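PDB 4BPS: chorismatase from Streptomyces hygroscopicus, which hydrolyses chorismate to pyruvate and a dihydroxycyclohexadiene carboxylic acid in the biosynthesis of the immunosuppressive polyketides FK506 and FK520. Local coordinates for residues Pro132-Thr137 / Ala174-Ala179; Arg201-Asn206 / Val225-Thr230; Glu205-Leu210 / Met270-Gly275; Val265-Met270 / Val337-Met342. All blocks are in the same frame, centred on the assembly; numbering follows the deposited sequence.

Contact 1: residues Pro132-Thr137 / Ala174-Ala179. With 3EB (3-(2-carboxyethyl)benzoic acid), chain B.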
loop_
_atom_site.group_PDB
_atom_site.type_symbol
_atom_site.label_atom_id
_atom_site.label_comp_id
_atom_site.label_asym_id
_atom_site.label_seq_id
_atom_site.Cartn_x
_atom_site.Cartn_y
_atom_site.Cartn_z
ATOM N N PRO A 132 -17.864 -2.478 2.003
ATOM C CA PRO A 132 -17.714 -1.790 0.717
ATOM C C PRO A 132 -16.689 -0.655 0.716
ATOM O O PRO A 132 -16.330 -0.205 -0.369
ATOM C CB PRO A 132 -19.118 -1.227 0.464
ATOM C CG PRO A 132 -19.670 -1.023 1.844
ATOM C CD PRO A 132 -19.178 -2.220 2.622
ATOM N N LEU A 133 -16.249 -0.158 1.866
ATOM C CA LEU A 133 -15.367 1.010 1.896
ATOM C C LEU A 133 -13.931 0.554 1.903
ATOM O O LEU A 133 -13.407 0.151 2.939
ATOM C CB LEU A 133 -15.661 1.861 3.123
ATOM C CG LEU A 133 -17.088 2.402 3.239
ATOM C CD1 LEU A 133 -17.181 3.300 4.483
ATOM C CD2 LEU A 133 -17.551 3.164 2.011
ATOM N N LEU A 134 -13.266 0.588 0.750
ATOM C CA LEU A 134 -11.848 0.256 0.758
ATOM C C LEU A 134 -11.062 1.331 1.510
ATOM O O LEU A 134 -11.326 2.520 1.359
ATOM C CB LEU A 134 -11.299 0.135 -0.665
ATOM C CG LEU A 134 -11.719 -1.114 -1.417
ATOM C CD1 LEU A 134 -11.355 -0.947 -2.894
ATOM C CD2 LEU A 134 -11.000 -2.346 -0.858
ATOM N N ALA A 135 -10.102 0.880 2.308
ATOM C CA ALA A 135 -9.333 1.745 3.196
ATOM C C ALA A 135 -7.866 1.879 2.815
ATOM O O ALA A 135 -7.233 2.873 3.168
ATOM C CB ALA A 135 -9.401 1.217 4.628
ATOM N N ARG A 136 -7.312 0.858 2.163
ATOM C CA ARG A 136 -5.895 0.859 1.834
ATOM C C ARG A 136 -5.670 -0.269 0.847
ATOM O O ARG A 136 -6.225 -1.361 1.051
ATOM C CB ARG A 136 -5.033 0.634 3.086
ATOM C CG ARG A 136 -3.829 1.521 3.212
ATOM C CD ARG A 136 -2.780 1.343 2.111
ATOM N NE ARG A 136 -1.562 2.108 2.386
ATOM C CZ ARG A 136 -0.532 2.103 1.556
ATOM N NH1 ARG A 136 0.567 2.782 1.848
ATOM N NH2 ARG A 136 -0.618 1.431 0.427
ATOM N N THR A 137 -4.895 -0.052 -0.207
ATOM C CA THR A 137 -4.504 -1.119 -1.100
ATOM C C THR A 137 -2.993 -1.098 -1.289
ATOM O O THR A 137 -2.352 -0.050 -1.184
ATOM C CB THR A 137 -5.178 -0.997 -2.495
ATOM O OG1 THR A 137 -4.750 0.209 -3.136
ATOM C CG2 THR A 137 -6.688 -1.044 -2.390
ATOM N N ALA A 174 -12.689 8.413 -7.300
ATOM C CA ALA A 174 -12.441 9.199 -6.092
ATOM C C ALA A 174 -12.593 8.362 -4.813
ATOM O O ALA A 174 -12.133 8.787 -3.745
ATOM C CB ALA A 174 -13.360 10.419 -6.057
ATOM N N THR A 175 -13.222 7.189 -4.911
ATOM C CA THR A 175 -13.378 6.317 -3.734
ATOM C C THR A 175 -12.181 5.409 -3.503
ATOM O O THR A 175 -12.130 4.747 -2.476
ATOM C CB THR A 175 -14.655 5.463 -3.786
ATOM O OG1 THR A 175 -14.568 4.500 -4.847
ATOM C CG2 THR A 175 -15.903 6.349 -3.926
HETATM N N MSE A 176 -11.207 5.379 -4.415
HETATM C CA MSE A 176 -10.050 4.531 -4.172
HETATM C C MSE A 176 -9.180 5.158 -3.094
HETATM O O MSE A 176 -8.842 6.338 -3.154
HETATM C CB MSE A 176 -9.232 4.281 -5.434
HETATM C CG MSE A 176 -9.993 3.548 -6.562
HETATM SE SE MSE A 176 -10.800 1.849 -6.035
HETATM C CE MSE A 176 -9.193 0.857 -5.798
ATOM N N PRO A 177 -8.758 4.351 -2.116
ATOM C CA PRO A 177 -8.054 4.907 -0.954
ATOM C C PRO A 177 -6.547 4.981 -1.189
ATOM O O PRO A 177 -6.052 4.854 -2.319
ATOM C CB PRO A 177 -8.373 3.896 0.156
ATOM C CG PRO A 177 -8.440 2.596 -0.606
ATOM C CD PRO A 177 -9.169 2.956 -1.884
ATOM N N ALA A 178 -5.809 5.183 -0.105
ATOM C CA ALA A 178 -4.367 5.165 -0.121
ATOM C C ALA A 178 -3.873 3.876 -0.791
ATOM O O ALA A 178 -4.486 2.801 -0.637
ATOM C CB ALA A 178 -3.847 5.245 1.310
ATOM N N ALA A 179 -2.755 4.000 -1.502
ATOM C CA ALA A 179 -2.220 2.882 -2.271
ATOM C C ALA A 179 -0.706 2.883 -2.316
ATOM O O ALA A 179 -0.041 3.888 -2.005
ATOM C CB ALA A 179 -2.775 2.917 -3.719
HETATM C C 3EB B . 3.049 8.569 -7.829
HETATM O O 3EB B . 2.408 8.471 -8.881
HETATM C CA 3EB B . 4.166 7.624 -7.484
HETATM O OAB 3EB B . -0.094 2.904 -8.849
HETATM O OAD 3EB B . -0.898 2.310 -6.868
HETATM C CAE 3EB B . 2.432 5.885 -5.681
HETATM C CAF 3EB B . 1.410 5.268 -4.969
HETATM C CAG 3EB B . 2.666 5.552 -7.016
HETATM C CAH 3EB B . 0.617 4.307 -5.572
HETATM C CAL 3EB B . -0.090 2.994 -7.605
HETATM C CAM 3EB B . 1.844 4.596 -7.613
HETATM C CAN 3EB B . 0.808 3.982 -6.911
HETATM O OXT 3EB B . 2.844 9.521 -6.983
HETATM C C2 3EB B . 3.810 6.159 -7.813
HETATM O O HOH W 1 -13.872 2.243 -1.653
HETATM O O HOH W 2 -6.439 2.381 -3.568
#
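Arg136 and Thr137 lie beside Ala178 and Ala179 in a buried contact between two strands of the YjgF-like fold that run parallel but are only loosely paired here. Thr137 N donates to Ala178 O at 2.9 Å, while Ala179 CA directs its hydrogen at Thr137 O. Upstream the packing passes to the Pro177 ring, whose CB lies 3.4 Å from Ala135 C and whose CD meets Leu134 CB. Leu134 CD1 and the methyl CE of Met176, a selenomethionine, touch with their chains side by side, near Phe123 of helix 112-129. The two strands, 133-142 and 178-184, are the parallel pair of a beta-alpha-beta unit, with helix 154-169 making the crossover. At Ala135 and Arg136, which both face Leu194, the first strand carries a classic beta bulge. A bend at chi2 (-63°) puts Arg136 CD 3.5 Å from Ala178 O. Ala179 N lies over one face of the guanidinium, and NH2 donates to Thr137 O at 2.8 Å in the guanidinium plane. Thr137 OG1 shares a water with Pro177 O, and a second water links Leu134 N to Thr175 O. Ala179 belongs to the ligand pocket: its CB is 3.7 Å from OAD of the bound 3-(2-carboxyethyl)benzoic acid.

Contact 2: residues Arg201-Asn206 / Val225-Thr230. With 3EB (3-(2-carboxyethyl)benzoic acid), chain B.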
loop_
_atom_site.group_PDB
_atom_site.type_symbol
_atom_site.label_atom_id
_atom_site.label_comp_id
_atom_site.label_asym_id
_atom_site.label_seq_id
_atom_site.Cartn_x
_atom_site.Cartn_y
_atom_site.Cartn_z
ATOM N N ARG A 201 -14.591 6.948 6.132
ATOM C CA ARG A 201 -13.466 6.632 5.267
ATOM C C ARG A 201 -13.298 7.864 4.393
ATOM O O ARG A 201 -14.105 8.125 3.494
ATOM C CB ARG A 201 -13.740 5.371 4.433
ATOM C CG ARG A 201 -12.541 4.876 3.588
ATOM C CD ARG A 201 -12.313 5.662 2.259
ATOM N NE ARG A 201 -13.530 5.973 1.467
ATOM C CZ ARG A 201 -14.104 5.120 0.621
ATOM N NH1 ARG A 201 -13.529 3.926 0.404
ATOM N NH2 ARG A 201 -15.183 5.448 -0.121
ATOM N N ILE A 202 -12.280 8.668 4.703
ATOM C CA ILE A 202 -12.069 9.958 4.033
ATOM C C ILE A 202 -10.788 9.885 3.222
ATOM O O ILE A 202 -9.702 9.716 3.766
ATOM C CB ILE A 202 -11.982 11.109 5.056
ATOM C CG1 ILE A 202 -13.283 11.240 5.861
ATOM C CG2 ILE A 202 -11.673 12.429 4.329
ATOM C CD1 ILE A 202 -13.150 12.127 7.102
ATOM N N ASN A 203 -10.912 9.995 1.907
ATOM C CA ASN A 203 -9.734 9.995 1.038
ATOM C C ASN A 203 -9.191 11.411 0.951
ATOM O O ASN A 203 -9.947 12.383 0.823
ATOM C CB ASN A 203 -10.091 9.408 -0.317
ATOM C CG ASN A 203 -10.375 7.926 -0.226
ATOM O OD1 ASN A 203 -9.784 7.225 0.585
ATOM N ND2 ASN A 203 -11.295 7.446 -1.051
ATOM N N ILE A 204 -7.870 11.514 1.016
ATOM C CA ILE A 204 -7.179 12.780 1.169
ATOM C C ILE A 204 -6.209 12.983 0.021
ATOM O O ILE A 204 -5.422 12.083 -0.319
ATOM C CB ILE A 204 -6.425 12.796 2.533
ATOM C CG1 ILE A 204 -7.446 12.631 3.674
ATOM C CG2 ILE A 204 -5.631 14.079 2.699
ATOM C CD1 ILE A 204 -6.847 12.076 4.974
ATOM N N GLU A 205 -6.256 14.185 -0.554
ATOM C CA GLU A 205 -5.309 14.592 -1.597
ATOM C C GLU A 205 -4.206 15.480 -1.009
ATOM O O GLU A 205 -4.292 15.921 0.144
ATOM C CB GLU A 205 -6.029 15.312 -2.746
ATOM C CG GLU A 205 -6.999 14.405 -3.486
ATOM C CD GLU A 205 -6.304 13.210 -4.128
ATOM O OE1 GLU A 205 -5.480 13.396 -5.062
ATOM O OE2 GLU A 205 -6.554 12.067 -3.673
ATOM N N ASN A 206 -3.178 15.740 -1.816
ATOM C CA ASN A 206 -2.012 16.565 -1.438
ATOM C C ASN A 206 -2.077 17.825 -2.272
ATOM O O ASN A 206 -2.055 17.732 -3.478
ATOM C CB ASN A 206 -0.722 15.789 -1.807
ATOM C CG ASN A 206 0.602 16.579 -1.616
ATOM O OD1 ASN A 206 0.670 17.808 -1.695
ATOM N ND2 ASN A 206 1.679 15.820 -1.379
ATOM N N VAL A 225 -4.767 5.312 -10.279
ATOM C CA VAL A 225 -5.868 5.830 -9.472
ATOM C C VAL A 225 -5.619 5.438 -8.038
ATOM O O VAL A 225 -5.352 4.272 -7.756
ATOM C CB VAL A 225 -7.233 5.319 -9.984
ATOM C CG1 VAL A 225 -7.291 3.775 -10.063
ATOM C CG2 VAL A 225 -8.368 5.845 -9.138
ATOM N N PHE A 226 -5.653 6.430 -7.154
ATOM C CA PHE A 226 -5.430 6.244 -5.712
ATOM C C PHE A 226 -5.467 7.596 -5.016
ATOM O O PHE A 226 -5.123 8.621 -5.621
ATOM C CB PHE A 226 -4.099 5.517 -5.372
ATOM C CG PHE A 226 -2.856 6.194 -5.891
ATOM C CD1 PHE A 226 -2.344 5.904 -7.154
ATOM C CD2 PHE A 226 -2.176 7.108 -5.106
ATOM C CE1 PHE A 226 -1.205 6.512 -7.616
ATOM C CE2 PHE A 226 -1.032 7.727 -5.567
ATOM C CZ PHE A 226 -0.555 7.445 -6.828
ATOM N N ALA A 227 -5.805 7.574 -3.730
ATOM C CA ALA A 227 -5.740 8.763 -2.889
ATOM C C ALA A 227 -4.342 8.905 -2.307
ATOM O O ALA A 227 -3.595 7.930 -2.252
ATOM C CB ALA A 227 -6.745 8.654 -1.761
ATOM N N ARG A 228 -3.993 10.094 -1.814
ATOM C CA ARG A 228 -2.651 10.308 -1.244
ATOM C C ARG A 228 -2.572 9.867 0.239
ATOM O O ARG A 228 -1.477 9.573 0.753
ATOM C CB ARG A 228 -2.204 11.767 -1.441
ATOM C CG ARG A 228 -2.202 12.169 -2.906
ATOM C CD ARG A 228 -1.172 11.396 -3.703
ATOM N NE ARG A 228 -1.354 11.614 -5.135
ATOM C CZ ARG A 228 -0.446 11.270 -6.043
ATOM N NH1 ARG A 228 0.698 10.710 -5.676
ATOM N NH2 ARG A 228 -0.690 11.503 -7.328
ATOM N N ALA A 229 -3.719 9.782 0.912
ATOM C CA ALA A 229 -3.834 9.204 2.273
ATOM C C ALA A 229 -5.319 8.896 2.485
ATOM O O ALA A 229 -6.169 9.382 1.710
ATOM C CB ALA A 229 -3.327 10.185 3.319
ATOM N N THR A 230 -5.632 8.108 3.513
ATOM C CA THR A 230 -7.005 7.831 3.874
ATOM C C THR A 230 -7.124 7.863 5.386
ATOM O O THR A 230 -6.322 7.227 6.086
ATOM C CB THR A 230 -7.442 6.431 3.372
ATOM O OG1 THR A 230 -7.380 6.431 1.933
ATOM C CG2 THR A 230 -8.852 6.065 3.827
HETATM C C 3EB B . 3.049 8.569 -7.829
HETATM O O 3EB B . 2.408 8.471 -8.881
HETATM C CA 3EB B . 4.166 7.624 -7.484
HETATM O OAB 3EB B . -0.094 2.904 -8.849
HETATM O OAD 3EB B . -0.898 2.310 -6.868
HETATM C CAE 3EB B . 2.432 5.885 -5.681
HETATM C CAF 3EB B . 1.410 5.268 -4.969
HETATM C CAG 3EB B . 2.666 5.552 -7.016
HETATM C CAH 3EB B . 0.617 4.307 -5.572
HETATM C CAL 3EB B . -0.090 2.994 -7.605
HETATM C CAM 3EB B . 1.844 4.596 -7.613
HETATM C CAN 3EB B . 0.808 3.982 -6.911
HETATM O OXT 3EB B . 2.844 9.521 -6.983
HETATM C C2 3EB B . 3.810 6.159 -7.813
HETATM O O HOH W 3 -4.106 11.194 -5.956
HETATM O O HOH W 4 -7.682 10.519 -5.799
#
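Arg201 CD rests on Thr230 CG2 at 3.8 Å, while its NH1 bonds Leu134 O. Asn203 and Thr230 form a non-hydrogen-bonded antiparallel pair whose side chains lie alongside each other, Thr230 OG1 donating to Asn203 OD1 at 2.9 Å; the same hydroxyl accepts from Ala178 N. Ile204 N bonds Ala229 O, and Ile204 O is gripped by two amides, Arg228 N at 2.9 Å and Ala229 N at 3.1 Å, in a classic beta bulge. Glu205 reaches Arg228 through a water that donates to Glu205 OE1 and Phe226 O and accepts from Arg228 NE; OE1 also bonds Thr211. Arg228, one of the two bulge residues, binds substrate: its NH1 donates to ligand OXT at 2.8 Å, in the guanidinium plane, and Phe226 CE2 lies over one guanidinium face, toward its rim. The Phe226 ring presents a face to the ligand ring, with ligand CAH 3.4 Å above its centre. An alanine at Phe226 would probably open a gap against the face of the ligand ring and leave the Arg228 guanidinium without the ring on that face. Around this pair, Ile204 packs on helix 276-281, Ala229 touches Val273 of helix 259-274, and strand 239-249 pairs with strand 229-232.

Contact 3: residues Glu205-Leu210 / Met270-Gly275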
loop_
_atom_site.group_PDB
_atom_site.type_symbol
_atom_site.label_atom_id
_atom_site.label_comp_id
_atom_site.label_asym_id
_atom_site.label_seq_id
_atom_site.Cartn_x
_atom_site.Cartn_y
_atom_site.Cartn_z
ATOM N N GLU A 205 -6.256 14.185 -0.554
ATOM C CA GLU A 205 -5.309 14.592 -1.597
ATOM C C GLU A 205 -4.206 15.480 -1.009
ATOM O O GLU A 205 -4.292 15.921 0.144
ATOM C CB GLU A 205 -6.029 15.312 -2.746
ATOM C CG GLU A 205 -6.999 14.405 -3.486
ATOM C CD GLU A 205 -6.304 13.210 -4.128
ATOM O OE1 GLU A 205 -5.480 13.396 -5.062
ATOM O OE2 GLU A 205 -6.554 12.067 -3.673
ATOM N N ASN A 206 -3.178 15.740 -1.816
ATOM C CA ASN A 206 -2.012 16.565 -1.438
ATOM C C ASN A 206 -2.077 17.825 -2.272
ATOM O O ASN A 206 -2.055 17.732 -3.478
ATOM C CB ASN A 206 -0.722 15.789 -1.807
ATOM C CG ASN A 206 0.602 16.579 -1.616
ATOM O OD1 ASN A 206 0.670 17.808 -1.695
ATOM N ND2 ASN A 206 1.679 15.820 -1.379
ATOM N N PRO A 207 -2.127 19.019 -1.662
ATOM C CA PRO A 207 -2.338 20.255 -2.445
ATOM C C PRO A 207 -1.333 20.668 -3.532
ATOM O O PRO A 207 -1.608 21.563 -4.348
ATOM C CB PRO A 207 -2.302 21.346 -1.360
ATOM C CG PRO A 207 -2.532 20.734 -0.130
ATOM C CD PRO A 207 -2.152 19.285 -0.214
ATOM N N ALA A 208 -0.158 20.078 -3.506
ATOM C CA ALA A 208 0.873 20.365 -4.534
ATOM C C ALA A 208 1.164 19.150 -5.414
ATOM O O ALA A 208 2.194 19.125 -6.111
ATOM C CB ALA A 208 2.149 20.859 -3.863
ATOM N N VAL A 209 0.269 18.157 -5.387
ATOM C CA VAL A 209 0.456 16.950 -6.193
ATOM C C VAL A 209 -0.838 16.694 -6.932
ATOM O O VAL A 209 -1.926 16.741 -6.347
ATOM C CB VAL A 209 0.871 15.740 -5.318
ATOM C CG1 VAL A 209 0.904 14.451 -6.133
ATOM C CG2 VAL A 209 2.263 15.996 -4.708
ATOM N N LEU A 210 -0.721 16.435 -8.229
ATOM C CA LEU A 210 -1.890 16.202 -9.047
ATOM C C LEU A 210 -2.559 14.876 -8.655
ATOM O O LEU A 210 -1.895 13.862 -8.458
ATOM C CB LEU A 210 -1.465 16.163 -10.519
ATOM C CG LEU A 210 -2.582 16.082 -11.568
ATOM C CD1 LEU A 210 -3.547 17.268 -11.502
ATOM C CD2 LEU A 210 -1.970 15.964 -12.956
HETATM N N MSE A 270 4.779 13.806 2.329
HETATM C CA MSE A 270 4.119 13.112 3.420
HETATM C C MSE A 270 3.719 14.105 4.517
HETATM O O MSE A 270 2.602 14.042 5.034
HETATM C CB MSE A 270 5.062 12.030 3.953
HETATM C CG MSE A 270 4.551 11.310 5.179
HETATM SE SE MSE A 270 5.696 9.828 5.736
HETATM C CE MSE A 270 5.005 8.446 4.551
ATOM N N ALA A 271 4.627 15.023 4.865
ATOM C CA ALA A 271 4.325 16.016 5.904
ATOM C C ALA A 271 3.180 16.911 5.472
ATOM O O ALA A 271 2.338 17.276 6.288
ATOM C CB ALA A 271 5.558 16.840 6.235
ATOM N N ARG A 272 3.113 17.246 4.190
ATOM C CA ARG A 272 2.050 18.134 3.724
ATOM C C ARG A 272 0.696 17.434 3.802
ATOM O O ARG A 272 -0.299 18.033 4.211
ATOM C CB ARG A 272 2.314 18.628 2.302
ATOM C CG ARG A 272 1.402 19.795 1.952
ATOM C CD ARG A 272 1.550 20.301 0.527
ATOM N NE ARG A 272 2.949 20.572 0.272
ATOM C CZ ARG A 272 3.746 19.772 -0.418
ATOM N NH1 ARG A 272 5.033 20.058 -0.528
ATOM N NH2 ARG A 272 3.272 18.684 -1.004
ATOM N N VAL A 273 0.648 16.165 3.414
ATOM C CA VAL A 273 -0.594 15.426 3.361
ATOM C C VAL A 273 -1.223 15.312 4.742
ATOM O O VAL A 273 -2.438 15.390 4.905
ATOM C CB VAL A 273 -0.327 14.032 2.775
ATOM C CG1 VAL A 273 -1.474 13.091 3.046
ATOM C CG2 VAL A 273 -0.083 14.153 1.294
ATOM N N ILE A 274 -0.372 15.091 5.749
ATOM C CA ILE A 274 -0.850 14.855 7.122
ATOM C C ILE A 274 -0.903 16.120 7.987
ATOM O O ILE A 274 -1.276 16.040 9.160
ATOM C CB ILE A 274 -0.006 13.758 7.833
ATOM C CG1 ILE A 274 1.398 14.292 8.193
ATOM C CG2 ILE A 274 0.022 12.489 6.976
ATOM C CD1 ILE A 274 2.323 13.278 8.866
ATOM N N GLY A 275 -0.560 17.271 7.419
ATOM C CA GLY A 275 -0.501 18.507 8.176
ATOM C C GLY A 275 -1.866 19.021 8.561
ATOM O O GLY A 275 -2.858 18.743 7.897
#
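Asn206 opens a type I beta turn that ends at Val209, and its CA lies 5.1 Å from that of Val273 of helix 259-274. The turn is closed by Val209 N donating to Asn206 O. A second bond reinforces it from the side chain: Asn206 OD1 accepts from Ala208 N at 3.0 Å, an Asx turn, with the donor tilted from the carbonyl plane. Across the contact the same oxygen receives Arg272 NH2 at 2.8 Å, this donor lying in the carbonyl plane on a lone pair. With CG anti to the backbone N (chi1 174°), the Asn206 amide carbon comes to 3.5 Å from Arg272 NH2; the two side chains cross at about a right angle, the amide and guanidinium planes 42° apart. Ala208 CB lies over one face of the guanidinium, toward the rim, while Asn206 meets it at the edge. The Pro207 and Arg272 side chains pass in opposite directions, Pro207 CD 3.9 Å from Arg272 CD. In the conformer given, Val273 CG2 lies 3.6 Å from Asn206 CB. An alanine at Asn206 would probably leave Ala208 N without its side-chain acceptor and Arg272 NH2 with Asn269 but no bond to the loop. Asn269 OD1 accepts from both Asn206 ND2 and Arg272 NH2, so Asn269 of the helix ties the loop amide and the arginine together. With two donors on one amide oxygen, one of them cationic, Asn206 OD1 is likely to be polarised, and the loop leading to the substrate-binding Arg228 is clasped to the helix by polar bonds rather than by apolar packing alone.

Contact 4: residues Val265-Met270 / Val337-Met342. With 3EB (3-(2-carboxyethyl)benzoic acid), chain B.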
loop_
_atom_site.group_PDB
_atom_site.type_symbol
_atom_site.label_atom_id
_atom_site.label_comp_id
_atom_site.label_asym_id
_atom_site.label_seq_id
_atom_site.Cartn_x
_atom_site.Cartn_y
_atom_site.Cartn_z
ATOM N N VAL A 265 11.917 15.439 -0.803
ATOM C CA VAL A 265 10.623 15.856 -1.320
ATOM C C VAL A 265 9.529 14.841 -0.979
ATOM O O VAL A 265 8.396 15.212 -0.685
ATOM C CB VAL A 265 10.687 16.145 -2.836
ATOM C CG1 VAL A 265 9.292 16.372 -3.412
ATOM C CG2 VAL A 265 11.565 17.377 -3.068
ATOM N N ALA A 266 9.845 13.543 -1.019
ATOM C CA ALA A 266 8.879 12.526 -0.614
ATOM C C ALA A 266 8.441 12.774 0.825
ATOM O O ALA A 266 7.250 12.738 1.152
ATOM C CB ALA A 266 9.476 11.131 -0.770
ATOM N N LEU A 267 9.405 13.008 1.717
ATOM C CA LEU A 267 9.087 13.284 3.115
ATOM C C LEU A 267 8.311 14.600 3.245
ATOM O O LEU A 267 7.393 14.695 4.049
ATOM C CB LEU A 267 10.368 13.285 3.936
ATOM C CG LEU A 267 11.003 11.902 4.124
ATOM C CD1 LEU A 267 12.441 12.052 4.657
ATOM C CD2 LEU A 267 10.173 11.056 5.052
ATOM N N ASP A 268 8.695 15.624 2.468
ATOM C CA ASP A 268 7.928 16.870 2.451
ATOM C C ASP A 268 6.481 16.617 2.033
ATOM O O ASP A 268 5.556 17.198 2.606
ATOM C CB ASP A 268 8.504 17.891 1.462
ATOM C CG ASP A 268 9.849 18.452 1.848
ATOM O OD1 ASP A 268 10.295 18.298 2.998
ATOM O OD2 ASP A 268 10.453 19.079 0.936
ATOM N N ASN A 269 6.282 15.779 1.013
ATOM C CA ASN A 269 4.928 15.484 0.550
ATOM C C ASN A 269 4.143 14.752 1.639
ATOM O O ASN A 269 2.959 15.050 1.890
ATOM C CB ASN A 269 4.972 14.633 -0.713
ATOM C CG ASN A 269 5.179 15.470 -1.981
ATOM O OD1 ASN A 269 4.691 16.593 -2.073
ATOM N ND2 ASN A 269 5.822 14.882 -2.996
HETATM N N MSE A 270 4.779 13.806 2.329
HETATM C CA MSE A 270 4.119 13.112 3.420
HETATM C C MSE A 270 3.719 14.105 4.517
HETATM O O MSE A 270 2.602 14.042 5.034
HETATM C CB MSE A 270 5.062 12.030 3.953
HETATM C CG MSE A 270 4.551 11.310 5.179
HETATM SE SE MSE A 270 5.696 9.828 5.736
HETATM C CE MSE A 270 5.005 8.446 4.551
ATOM N N VAL A 337 13.112 6.406 -4.916
ATOM C CA VAL A 337 12.786 6.148 -3.519
ATOM C C VAL A 337 11.323 6.487 -3.293
ATOM O O VAL A 337 10.791 7.416 -3.926
ATOM C CB VAL A 337 13.690 6.996 -2.585
ATOM C CG1 VAL A 337 13.619 8.519 -2.897
ATOM C CG2 VAL A 337 13.368 6.716 -1.097
ATOM N N GLU A 338 10.652 5.740 -2.415
ATOM C CA GLU A 338 9.324 6.122 -1.956
ATOM C C GLU A 338 9.163 5.691 -0.503
ATOM O O GLU A 338 9.845 4.766 -0.047
ATOM C CB GLU A 338 8.221 5.431 -2.736
ATOM C CG GLU A 338 8.018 5.967 -4.100
ATOM C CD GLU A 338 6.792 5.355 -4.736
ATOM O OE1 GLU A 338 6.439 4.194 -4.364
ATOM O OE2 GLU A 338 6.171 5.991 -5.595
ATOM N N ILE A 339 8.249 6.345 0.204
ATOM C CA ILE A 339 8.000 6.061 1.598
ATOM C C ILE A 339 6.495 5.973 1.839
ATOM O O ILE A 339 5.748 6.845 1.388
ATOM C CB ILE A 339 8.591 7.158 2.504
ATOM C CG1 ILE A 339 10.062 7.415 2.174
ATOM C CG2 ILE A 339 8.434 6.785 3.978
ATOM C CD1 ILE A 339 10.319 8.695 1.472
ATOM N N GLU A 340 6.058 4.927 2.554
ATOM C CA GLU A 340 4.693 4.832 3.041
ATOM C C GLU A 340 4.735 4.712 4.567
ATOM O O GLU A 340 5.768 4.402 5.159
ATOM C CB GLU A 340 3.968 3.611 2.440
ATOM C CG GLU A 340 4.556 2.283 2.856
ATOM C CD GLU A 340 3.791 1.101 2.285
ATOM O OE1 GLU A 340 3.767 0.942 1.047
ATOM O OE2 GLU A 340 3.198 0.311 3.083
ATOM N N GLY A 341 3.582 4.869 5.211
ATOM C CA GLY A 341 3.497 4.667 6.636
ATOM C C GLY A 341 2.093 5.009 7.120
ATOM O O GLY A 341 1.184 5.233 6.323
HETATM N N MSE A 342 1.925 5.109 8.437
HETATM C CA MSE A 342 0.596 5.393 8.992
HETATM C C MSE A 342 0.732 6.138 10.306
HETATM O O MSE A 342 1.789 6.135 10.946
HETATM C CB MSE A 342 -0.223 4.107 9.181
HETATM C CG MSE A 342 0.353 3.132 10.184
HETATM SE SE MSE A 342 -0.865 1.647 10.555
HETATM C CE MSE A 342 -2.002 2.593 11.776
HETATM C C 3EB B . 3.049 8.569 -7.829
HETATM O O 3EB B . 2.408 8.471 -8.881
HETATM C CA 3EB B . 4.166 7.624 -7.484
HETATM O OAB 3EB B . -0.094 2.904 -8.849
HETATM O OAD 3EB B . -0.898 2.310 -6.868
HETATM C CAE 3EB B . 2.432 5.885 -5.681
HETATM C CAF 3EB B . 1.410 5.268 -4.969
HETATM C CAG 3EB B . 2.666 5.552 -7.016
HETATM C CAH 3EB B . 0.617 4.307 -5.572
HETATM C CAL 3EB B . -0.090 2.994 -7.605
HETATM C CAM 3EB B . 1.844 4.596 -7.613
HETATM C CAN 3EB B . 0.808 3.982 -6.911
HETATM O OXT 3EB B . 2.844 9.521 -6.983
HETATM C C2 3EB B . 3.810 6.159 -7.813
#
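Ala266 and Ile339 face each other where helix 265-270 runs roughly parallel to strand 337-342, their axes 8.4 Å apart at closest approach and inclined by 28°. Ile339 carries the contact, its side chain directed at the helix. Its chi2 of 107°, off the staggered positions, places CD1 3.4 Å from Ala266 CB, a close approach for two methyl carbons. The same methyl lies 4.2 Å from Leu267 CG, so it sits against two consecutive residues of the helix. One turn further on comes the selenomethionine Met270: in the conformer given, its chain is bent at chi3 (-84°), and CE meets Ile339 CG2 at 3.9 Å and Ile339 O at 3.6 Å. In that conformer the methyl also reaches the backbone of Glu340 and Gly341. This is the packing of a helix on one face of a mixed sheet, as in the YjgF-type fold, with helix 259-274 laid over the sheet that contains strands 239-249, 296-300 and 337-343; Ile339 and Met270 both touch Leu296 of the neighbouring strand. Strand residues alternate between the two faces, and Glu338 and Glu340 point away from the helix. Glu338 is the active-site proton acceptor, and its OE2 lies 3.2 Å from CA of the bound 3-(2-carboxyethyl)benzoic acid. Glu340 is held by a salt bridge to Lys297 and by hydrogen bonds of its carboxylate with Thr180, Tyr299 and Trp138.

Overall arrangement
From the N terminus, contact 1 comes first, closing the crossover between strands 133-142 and 178-184 before any other contact opens. Contact 2 follows in series, closing the loop between strands 201-204 and 229-232; it meets contact 1 where Thr230 bonds Ala178 and Arg201 bonds Leu134, linking two sheets. Contact 3 starts from the same part of the chain, with Glu205 and Asn206 in common, and carries that loop to helix 259-274; the second segment of contact 2 falls within the span it closes. Contact 4 crosses contact 3 along the sequence, shares Met270 with it, and joins the helix to strand 337-343. Contacts 1, 2 and 4 touch the bound ligand; in contact 3, Asn206 lies beside Arg228.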